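Local coordinates for glyoxalase family protein (PDB 1ZSW) that binds a zinc ion and probably acts as a metal-dependent enzyme of the glyoxalase family, although its substrate is not known, at residues Ser111-Lys119 with Glu131-Leu141. Sequence-based numbering, arbitrary orientation. Where two conformers were deposited one is given.
Sequences SEDSLHYWK and EMTTYANRPAL
Leu115 reaches from the helix to the hairpin with both methyls: CD1 lies 3.7 Å from Ala140 N, while CD2 meets Leu141 CB at 4.0 Å, the two side chains lying alongside and pointing opposite ways. Met132 closes over Leu115: in one of its two conformers, bends at chi2 and chi3 fold its thioether back toward the helix, where SD touches Leu115 CB at 3.6 Å and CE makes an off-centre CH-pi contact with the His116 ring, 29° from the ring normal. Leu141, with CG anti to its backbone N (chi1 -178°), extends CD2 to the helix backbone, 3.6 Å from Lys119 N. Beyond it, Lys119 NZ forms a salt bridge with Glu131 OE2 at 3.2 Å, approaching from above the carboxylate plane; the bond to the other oxygen is weak. At the other end, between Ser111 and Ser114 of the capping box, Glu112 (one of two conformers) runs roughly perpendicular to the Pro139 side chain, CD 3.8 Å from Pro139 CG. The axes of helix 112-119 and strand 138-141 run nearly parallel, 8.8 Å apart at their closest, the helix packing on the sheet as in the beta-alpha-beta-beta-beta module of the glyoxalase/bleomycin resistance (VOC) fold.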
# COMPACT_ATOMS: atom_id res chain seq x y z
N SER A 111 11.95 11.43 -11.64
CA SER A 111 12.27 11.73 -13.05
C SER A 111 12.72 10.53 -13.87
O SER A 111 13.03 9.46 -13.33
CB SER A 111 13.40 12.77 -13.05
OG SER A 111 14.60 12.10 -12.70
N GLU A 112 12.70 10.67 -15.20
CA GLU A 112 13.15 9.57 -16.06
C GLU A 112 14.62 9.26 -15.75
O GLU A 112 15.08 8.13 -15.85
CB GLU A 112 12.91 9.88 -17.56
CG GLU A 112 11.43 9.78 -17.94
CD GLU A 112 11.12 9.87 -19.42
OE1 GLU A 112 10.55 10.91 -19.85
OE2 GLU A 112 11.41 8.91 -20.16
N ASP A 113 15.34 10.30 -15.32
CA ASP A 113 16.71 10.17 -14.82
C ASP A 113 16.81 9.20 -13.63
O ASP A 113 17.66 8.32 -13.63
CB ASP A 113 17.28 11.55 -14.45
CG ASP A 113 18.71 11.48 -13.91
OD1 ASP A 113 19.05 12.28 -13.01
OD2 ASP A 113 19.50 10.63 -14.40
N SER A 114 15.92 9.36 -12.64
CA SER A 114 15.78 8.41 -11.53
C SER A 114 15.58 6.99 -12.04
O SER A 114 16.15 6.04 -11.48
CB SER A 114 14.65 8.80 -10.54
OG SER A 114 14.64 10.19 -10.22
N LEU A 115 14.79 6.80 -13.10
CA LEU A 115 14.72 5.45 -13.67
C LEU A 115 16.08 4.89 -14.10
O LEU A 115 16.37 3.70 -13.92
CB LEU A 115 13.74 5.37 -14.85
CG LEU A 115 12.27 5.65 -14.55
CD1 LEU A 115 11.43 5.54 -15.82
CD2 LEU A 115 11.72 4.67 -13.46
N HIS A 116 16.94 5.74 -14.64
CA HIS A 116 18.28 5.31 -15.04
C HIS A 116 19.14 4.99 -13.84
O HIS A 116 19.85 3.98 -13.83
CB HIS A 116 18.93 6.35 -15.96
CG HIS A 116 18.26 6.45 -17.30
ND1 HIS A 116 18.48 5.52 -18.30
CD2 HIS A 116 17.36 7.33 -17.79
CE1 HIS A 116 17.74 5.84 -19.35
NE2 HIS A 116 17.06 6.93 -19.07
N TYR A 117 19.03 5.83 -12.80
CA TYR A 117 19.67 5.55 -11.53
C TYR A 117 19.27 4.17 -10.98
O TYR A 117 20.09 3.34 -10.59
CB TYR A 117 19.34 6.65 -10.50
CG TYR A 117 19.79 6.26 -9.12
CD1 TYR A 117 18.94 5.52 -8.28
CD2 TYR A 117 21.07 6.58 -8.66
CE1 TYR A 117 19.36 5.11 -7.02
CE2 TYR A 117 21.49 6.19 -7.40
CZ TYR A 117 20.63 5.46 -6.58
OH TYR A 117 21.08 5.05 -5.36
N TRP A 118 17.95 3.92 -10.97
CA TRP A 118 17.42 2.64 -10.51
C TRP A 118 17.80 1.42 -11.31
O TRP A 118 18.11 0.36 -10.76
CB TRP A 118 15.90 2.77 -10.31
CG TRP A 118 15.63 3.54 -8.99
CD1 TRP A 118 15.14 4.79 -8.85
CD2 TRP A 118 15.85 3.02 -7.69
NE1 TRP A 118 15.09 5.12 -7.49
CE2 TRP A 118 15.51 4.03 -6.77
CE3 TRP A 118 16.35 1.80 -7.21
CZ2 TRP A 118 15.62 3.85 -5.37
CZ3 TRP A 118 16.45 1.60 -5.81
CH2 TRP A 118 16.12 2.66 -4.93
N LYS A 119 17.81 1.56 -12.64
CA LYS A 119 18.27 0.48 -13.50
C LYS A 119 19.69 0.08 -13.12
O LYS A 119 19.96 -1.11 -12.94
CB LYS A 119 18.17 0.87 -14.99
CG LYS A 119 18.42 -0.32 -15.92
CD LYS A 119 17.54 -0.26 -17.14
CE LYS A 119 17.37 -1.67 -17.74
NZ LYS A 119 18.68 -2.27 -18.12
N GLU A 131 13.36 -3.71 -18.86
CA GLU A 131 13.97 -2.55 -19.47
C GLU A 131 13.02 -1.39 -19.30
O GLU A 131 11.88 -1.57 -18.84
CB GLU A 131 14.25 -2.83 -20.96
CG GLU A 131 15.22 -3.97 -21.16
CD GLU A 131 16.63 -3.63 -20.72
OE1 GLU A 131 17.10 -2.52 -21.06
OE2 GLU A 131 17.27 -4.46 -20.04
N MET A 132 13.45 -0.20 -19.69
CA MET A 132 12.61 0.98 -19.63
C MET A 132 11.30 0.76 -20.38
O MET A 132 11.29 0.30 -21.51
CB MET A 132 13.35 2.19 -20.20
CG MET A 132 14.59 2.58 -19.40
SD MET A 132 14.13 3.42 -17.87
CE MET A 132 13.85 5.07 -18.51
N THR A 133 10.20 1.10 -19.75
CA THR A 133 8.88 0.79 -20.35
C THR A 133 7.84 1.87 -20.01
O THR A 133 8.20 3.00 -19.65
CB THR A 133 8.46 -0.68 -19.99
OG1 THR A 133 7.30 -1.09 -20.75
CG2 THR A 133 8.21 -0.86 -18.44
N THR A 134 6.58 1.49 -20.14
CA THR A 134 5.46 2.36 -19.88
C THR A 134 4.58 1.53 -18.95
O THR A 134 4.52 0.31 -19.09
CB THR A 134 4.80 2.72 -21.22
OG1 THR A 134 5.76 3.43 -22.03
CG2 THR A 134 3.57 3.57 -21.03
N TYR A 135 3.98 2.17 -17.95
CA TYR A 135 2.97 1.48 -17.13
C TYR A 135 1.91 2.49 -16.76
O TYR A 135 2.23 3.54 -16.26
CB TYR A 135 3.60 0.85 -15.88
CG TYR A 135 2.57 0.08 -15.10
CD1 TYR A 135 1.77 0.74 -14.17
CD2 TYR A 135 2.39 -1.28 -15.30
CE1 TYR A 135 0.78 0.05 -13.47
CE2 TYR A 135 1.39 -1.99 -14.62
CZ TYR A 135 0.61 -1.30 -13.68
OH TYR A 135 -0.39 -1.97 -12.99
N ALA A 136 0.65 2.18 -17.07
CA ALA A 136 -0.46 3.10 -16.86
C ALA A 136 -0.16 4.53 -17.32
O ALA A 136 -0.38 5.51 -16.60
CB ALA A 136 -0.90 3.09 -15.37
N ASN A 137 0.40 4.62 -18.54
CA ASN A 137 0.66 5.90 -19.18
C ASN A 137 1.78 6.75 -18.57
O ASN A 137 1.85 7.95 -18.81
CB ASN A 137 -0.64 6.69 -19.34
CG ASN A 137 -1.65 5.95 -20.24
OD1 ASN A 137 -1.31 5.55 -21.35
ND2 ASN A 137 -2.86 5.77 -19.75
N ARG A 138 2.67 6.11 -17.81
CA ARG A 138 3.82 6.78 -17.24
C ARG A 138 5.09 6.03 -17.59
O ARG A 138 5.09 4.80 -17.65
CB ARG A 138 3.69 6.85 -15.70
CG ARG A 138 2.49 7.64 -15.26
CD ARG A 138 2.53 7.96 -13.74
NE ARG A 138 1.30 8.66 -13.38
CZ ARG A 138 0.14 8.02 -13.19
NH1 ARG A 138 0.10 6.71 -13.32
NH2 ARG A 138 -0.97 8.70 -12.87
N PRO A 139 6.22 6.75 -17.82
CA PRO A 139 7.48 6.04 -17.96
C PRO A 139 7.76 5.20 -16.72
O PRO A 139 7.48 5.65 -15.62
CB PRO A 139 8.53 7.17 -18.12
CG PRO A 139 7.75 8.40 -18.40
CD PRO A 139 6.36 8.21 -17.93
N ALA A 140 8.27 4.01 -16.91
CA ALA A 140 8.31 3.01 -15.84
C ALA A 140 9.47 2.02 -15.94
O ALA A 140 10.05 1.81 -17.04
CB ALA A 140 6.98 2.23 -15.84
N LEU A 141 9.78 1.37 -14.81
CA LEU A 141 10.71 0.27 -14.77
C LEU A 141 10.16 -0.77 -13.85
O LEU A 141 10.00 -0.51 -12.65
CB LEU A 141 12.10 0.75 -14.26
CG LEU A 141 13.28 -0.22 -14.17
CD1 LEU A 141 13.79 -0.69 -15.56
CD2 LEU A 141 14.43 0.45 -13.40